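Local coordinates for protein acetyltransferase (Escherichia coli, PDB 7BYY) that acts as a GNAT-family toxin that acetylates aminoacyl-tRNAs, probably glycyl-tRNA(Gly) among them, using acetyl-CoA as the acetyl donor, at residues V98-L103 and C120-H125; Q29-C32 and I37-F40. The protein carries 1 engineered substitution. All coordinates share one frame; numbering follows the deposited sequence.

Contact 1 (V98-L103 and C120-H125); sequences VRLVML and CDFFEH
Phe122 and Leu100 reach each other through extended first torsions: CG of Phe122 lies opposite its backbone N (chi1 168°), and Leu100 does the same from the strand (chi1 -168°). Both CB atoms are directed across the gap, and the two side chains run antiparallel alongside each other; a leucine methyl ends up over the aromatic ring although the CA atoms of Leu100 and Phe122 are 9.1 Å apart. The evidence for a CH-pi contact is direct: CD1 of Leu100 sits 3.7 Å from the centroid of the Phe122 ring and only 13° off its normal. It stands over the middle of the face, with CE1 of Phe122 3.8 Å from Leu100 CD1 and CE2 of Phe122 nearly as close at 3.9 Å. Val98, two residues earlier on the same side of the strand, meets the ring differently. Its CG1 lies at the edge, near the ring plane, 4.0 Å from CZ of Phe122. One methyl therefore covers a face while another meets the far end of the ring.

The pairing joins strand 94-105 to helix 114-132 within a beta-alpha-beta unit completed by strand 137-142, the core of the GNAT acetyl-CoA-binding fold. Val138 on that last strand and Cys71 on strand 67-79 also touch Phe122, and Phe73 brings a second ring against it. Just beyond Leu100, Val101 and Met102 both face Thr72 in a classic beta bulge.

No hydrogen bond crosses between the segments. All three touching residues are buried and the contact involves carbon atoms alone, so the helix is held against the sheet here by dispersion and hydrophobic burial, with Phe122 as the one helix residue that receives both strand side chains.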
loop_
_atom_site.group_PDB
_atom_site.type_symbol
_atom_site.label_atom_id
_atom_site.label_comp_id
_atom_site.label_asym_id
_atom_site.label_seq_id
_atom_site.Cartn_x
_atom_site.Cartn_y
_atom_site.Cartn_z
ATOM N N VAL A 98 4.910 -3.018 -3.041
ATOM C CA VAL A 98 5.434 -2.953 -1.683
ATOM C C VAL A 98 6.947 -3.079 -1.769
ATOM O O VAL A 98 7.463 -4.051 -2.332
ATOM C CB VAL A 98 4.834 -4.049 -0.791
ATOM C CG1 VAL A 98 5.620 -4.156 0.509
ATOM C CG2 VAL A 98 3.365 -3.759 -0.513
ATOM N N ARG A 99 7.665 -2.101 -1.226
ATOM C CA ARG A 99 9.120 -2.128 -1.263
ATOM C C ARG A 99 9.667 -2.781 -0.001
ATOM O O ARG A 99 9.290 -2.408 1.114
ATOM C CB ARG A 99 9.705 -0.724 -1.412
ATOM C CG ARG A 99 11.226 -0.721 -1.358
ATOM C CD ARG A 99 11.810 0.659 -1.557
ATOM N NE ARG A 99 11.109 1.659 -0.764
ATOM C CZ ARG A 99 11.641 2.815 -0.382
ATOM N NH1 ARG A 99 12.891 3.111 -0.721
ATOM N NH2 ARG A 99 10.921 3.671 0.338
ATOM N N LEU A 100 10.553 -3.758 -0.187
ATOM C CA LEU A 100 11.319 -4.341 0.907
ATOM C C LEU A 100 12.602 -3.533 1.051
ATOM O O LEU A 100 13.465 -3.563 0.168
ATOM C CB LEU A 100 11.616 -5.814 0.636
ATOM C CG LEU A 100 12.155 -6.624 1.814
ATOM C CD1 LEU A 100 11.140 -6.639 2.934
ATOM C CD2 LEU A 100 12.498 -8.041 1.389
ATOM N N VAL A 101 12.722 -2.792 2.149
ATOM C CA VAL A 101 13.858 -1.896 2.318
ATOM C C VAL A 101 14.956 -2.487 3.198
ATOM O O VAL A 101 16.107 -2.033 3.115
ATOM C CB VAL A 101 13.402 -0.527 2.869
ATOM C CG1 VAL A 101 12.153 -0.057 2.139
ATOM C CG2 VAL A 101 13.155 -0.597 4.360
ATOM N N MET A 102 14.646 -3.493 4.013
ATOM C CA MET A 102 15.649 -4.076 4.891
ATOM C C MET A 102 15.197 -5.459 5.324
ATOM O O MET A 102 14.018 -5.664 5.628
ATOM C CB MET A 102 15.893 -3.199 6.123
ATOM C CG MET A 102 17.188 -2.423 6.074
ATOM S SD MET A 102 17.352 -1.290 7.461
ATOM C CE MET A 102 15.976 -0.184 7.153
ATOM N N LEU A 103 16.139 -6.398 5.348
ATOM C CA LEU A 103 15.886 -7.704 5.948
ATOM C C LEU A 103 17.230 -8.264 6.387
ATOM O O LEU A 103 18.072 -8.591 5.544
ATOM C CB LEU A 103 15.181 -8.638 4.971
ATOM C CG LEU A 103 15.311 -10.142 5.229
ATOM C CD1 LEU A 103 14.630 -10.526 6.523
ATOM C CD2 LEU A 103 14.720 -10.927 4.077
ATOM N N CYS A 120 9.108 -15.617 3.997
ATOM C CA CYS A 120 7.790 -16.218 3.846
ATOM C C CYS A 120 6.782 -15.600 4.808
ATOM O O CYS A 120 5.596 -15.499 4.476
ATOM C CB CYS A 120 7.869 -17.733 4.039
ATOM S SG CYS A 120 7.987 -18.659 2.481
ATOM N N ASP A 121 7.230 -15.172 5.991
ATOM C CA ASP A 121 6.339 -14.419 6.867
ATOM C C ASP A 121 6.054 -13.035 6.299
ATOM O O ASP A 121 4.964 -12.490 6.509
ATOM C CB ASP A 121 6.935 -14.311 8.272
ATOM C CG ASP A 121 6.846 -15.615 9.045
ATOM O OD1 ASP A 121 7.804 -15.942 9.778
ATOM O OD2 ASP A 121 5.819 -16.317 8.912
ATOM N N PHE A 122 7.014 -12.460 5.574
ATOM C CA PHE A 122 6.771 -11.193 4.896
ATOM C C PHE A 122 5.853 -11.382 3.694
ATOM O O PHE A 122 5.008 -10.526 3.412
ATOM C CB PHE A 122 8.102 -10.571 4.472
ATOM C CG PHE A 122 7.960 -9.423 3.520
ATOM C CD1 PHE A 122 7.495 -8.193 3.961
ATOM C CD2 PHE A 122 8.299 -9.568 2.184
ATOM C CE1 PHE A 122 7.366 -7.132 3.085
ATOM C CE2 PHE A 122 8.171 -8.514 1.304
ATOM C CZ PHE A 122 7.707 -7.293 1.755
ATOM N N PHE A 123 6.005 -12.498 2.979
ATOM C CA PHE A 123 5.112 -12.789 1.861
ATOM C C PHE A 123 3.672 -12.946 2.336
ATOM O O PHE A 123 2.736 -12.498 1.665
ATOM C CB PHE A 123 5.573 -14.052 1.131
ATOM C CG PHE A 123 6.751 -13.834 0.225
ATOM C CD1 PHE A 123 7.266 -12.561 0.025
ATOM C CD2 PHE A 123 7.347 -14.902 -0.426
ATOM C CE1 PHE A 123 8.352 -12.360 -0.811
ATOM C CE2 PHE A 123 8.433 -14.706 -1.263
ATOM C CZ PHE A 123 8.936 -13.434 -1.454
ATOM N N GLU A 124 3.477 -13.584 3.492
ATOM C CA GLU A 124 2.131 -13.717 4.034
ATOM C C GLU A 124 1.542 -12.360 4.392
ATOM O O GLU A 124 0.332 -12.150 4.249
ATOM C CB GLU A 124 2.142 -14.629 5.259
ATOM C CG GLU A 124 0.777 -15.181 5.617
ATOM C CD GLU A 124 0.347 -16.298 4.687
ATOM O OE1 GLU A 124 1.125 -17.266 4.527
ATOM O OE2 GLU A 124 -0.765 -16.210 4.118
ATOM N N HIS A 125 2.377 -11.428 4.853
ATOM C CA HIS A 125 1.888 -10.087 5.141
ATOM C C HIS A 125 1.602 -9.311 3.863
ATOM O O HIS A 125 0.661 -8.506 3.826
ATOM C CB HIS A 125 2.895 -9.335 6.007
ATOM C CG HIS A 125 2.323 -8.131 6.683
ATOM N ND1 HIS A 125 1.445 -8.220 7.742
ATOM C CD2 HIS A 125 2.492 -6.809 6.444
ATOM C CE1 HIS A 125 1.105 -7.004 8.131
ATOM N NE2 HIS A 125 1.726 -6.130 7.359
#

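Contact 2 (Q29-C32 and I37-F40); sequences QFDC and IDKF
Phe30 and Asp38 bring the two backbones nearest, their CA atoms 6.2 Å apart, where the irregular segment 29-32 runs beside the early turns of helix 35-50. This is the approach from the first strand to the first helix in the GNAT fold. Phe30 has a positive phi (49°), in the left-handed region, and the chain continues through Asp31 in an extended conformation that presents the N-H of Cys32 to the helix.

Asp38 takes up that N-H. Its CG lies opposite its own carbonyl carbon and beside the backbone N, and this torsion carries the carboxylate across to the loop. Cys32 N donates to Asp38 OD1 over 3.0 Å, with a bent N-H...O angle of 144°. The donor meets the syn side of the oxygen and stands 17° out of the carboxylate plane, so the bond ties a loop amide to a helix side chain without perfect alignment.

The other carboxylate oxygen faces a like charge. Asp31 OD1 comes within 3.6 Å of Asp38 OD2, the two groups being turned steeply across each other rather than stacked. Arg107 forms a salt bridge with Asp31 OD2, and a long, weak ion pair links Arg42 to Asp38 OD2; these two arginines would be expected to offset the repulsion between the acids.

Behind this polar patch, Phe30 packs against Val41 and Leu67. Cys32 also packs on the helix, its SG 4.1 Å from CB of Ile37.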
loop_
_atom_site.group_PDB
_atom_site.type_symbol
_atom_site.label_atom_id
_atom_site.label_comp_id
_atom_site.label_asym_id
_atom_site.label_seq_id
_atom_site.Cartn_x
_atom_site.Cartn_y
_atom_site.Cartn_z
ATOM N N GLN A 29 21.952 -4.111 20.039
ATOM C CA GLN A 29 23.181 -4.330 19.284
ATOM C C GLN A 29 22.915 -5.001 17.940
ATOM O O GLN A 29 23.209 -4.408 16.899
ATOM C CB GLN A 29 24.167 -5.130 20.145
ATOM C CG GLN A 29 24.132 -4.703 21.615
ATOM C CD GLN A 29 25.454 -4.900 22.326
ATOM O OE1 GLN A 29 26.062 -3.939 22.806
ATOM N NE2 GLN A 29 25.906 -6.148 22.406
ATOM N N PHE A 30 22.317 -6.190 17.921
ATOM C CA PHE A 30 21.851 -6.836 16.690
ATOM C C PHE A 30 22.932 -6.850 15.602
ATOM O O PHE A 30 22.841 -6.177 14.577
ATOM C CB PHE A 30 20.575 -6.160 16.181
ATOM C CG PHE A 30 19.879 -6.934 15.100
ATOM C CD1 PHE A 30 19.162 -8.081 15.402
ATOM C CD2 PHE A 30 19.948 -6.523 13.782
ATOM C CE1 PHE A 30 18.527 -8.794 14.407
ATOM C CE2 PHE A 30 19.316 -7.233 12.785
ATOM C CZ PHE A 30 18.604 -8.369 13.098
ATOM N N ASP A 31 23.979 -7.625 15.861
ATOM C CA ASP A 31 25.015 -7.830 14.853
ATOM C C ASP A 31 24.484 -8.757 13.764
ATOM O O ASP A 31 24.279 -9.952 14.002
ATOM C CB ASP A 31 26.274 -8.404 15.495
ATOM C CG ASP A 31 27.453 -8.409 14.547
ATOM O OD1 ASP A 31 27.332 -7.835 13.443
ATOM O OD2 ASP A 31 28.504 -8.980 14.905
ATOM N N CYS A 32 24.270 -8.217 12.562
ATOM C CA CYS A 32 23.714 -8.991 11.461
ATOM C C CYS A 32 24.599 -9.032 10.220
ATOM O O CYS A 32 24.240 -9.709 9.247
ATOM C CB CYS A 32 22.330 -8.447 11.076
ATOM S SG CYS A 32 22.348 -7.160 9.803
ATOM N N ILE A 37 22.091 -1.746 8.183
ATOM C CA ILE A 37 20.948 -2.348 8.866
ATOM C C ILE A 37 21.201 -2.417 10.367
ATOM O O ILE A 37 20.279 -2.249 11.175
ATOM C CB ILE A 37 20.644 -3.738 8.274
ATOM C CG1 ILE A 37 20.478 -3.645 6.755
ATOM C CG2 ILE A 37 19.394 -4.334 8.906
ATOM C CD1 ILE A 37 20.030 -4.940 6.106
ATOM N N ASP A 38 22.454 -2.655 10.764
ATOM C CA ASP A 38 22.799 -2.711 12.183
ATOM C C ASP A 38 22.444 -1.409 12.888
ATOM O O ASP A 38 21.728 -1.406 13.895
ATOM C CB ASP A 38 24.288 -3.010 12.356
ATOM C CG ASP A 38 24.616 -4.475 12.178
ATOM O OD1 ASP A 38 23.681 -5.283 12.003
ATOM O OD2 ASP A 38 25.816 -4.821 12.227
ATOM N N LYS A 39 22.953 -0.287 12.375
ATOM C CA LYS A 39 22.703 0.999 13.011
ATOM C C LYS A 39 21.236 1.407 12.945
ATOM O O LYS A 39 20.783 2.177 13.800
ATOM C CB LYS A 39 23.582 2.077 12.374
ATOM C CG LYS A 39 23.859 3.264 13.288
ATOM C CD LYS A 39 24.389 2.808 14.645
ATOM C CE LYS A 39 24.619 3.987 15.582
ATOM N NZ LYS A 39 25.871 4.732 15.263
ATOM N N PHE A 40 20.484 0.908 11.961
ATOM C CA PHE A 40 19.069 1.252 11.873
ATOM C C PHE A 40 18.280 0.627 13.014
ATOM O O PHE A 40 17.495 1.304 13.687
ATOM C CB PHE A 40 18.493 0.807 10.530
ATOM C CG PHE A 40 17.005 0.987 10.426
ATOM C CD1 PHE A 40 16.142 -0.057 10.713
ATOM C CD2 PHE A 40 16.469 2.207 10.051
ATOM C CE1 PHE A 40 14.771 0.110 10.623
ATOM C CE2 PHE A 40 15.098 2.381 9.957
ATOM C CZ PHE A 40 14.248 1.330 10.243
#

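From the N terminus, contact 2 closes first: segment 29-32 turns back on 37-40 after four intervening residues, fastening the loop before helix 35-50 to that helix. Contact 1 follows much later, closing the 16-residue link between strand 94-105 and helix 114-132. The two are in series, neither nested nor crossing, and their centres lie about 18 Å apart. They nevertheless meet through Met102, whose CE is 3.6 Å from Phe40 CD1 and whose CG is 3.6 Å from Ile37 CG1. Helix 35-50 and its preceding loop are thus tied to the strand that contact 1 joins to helix 114-132.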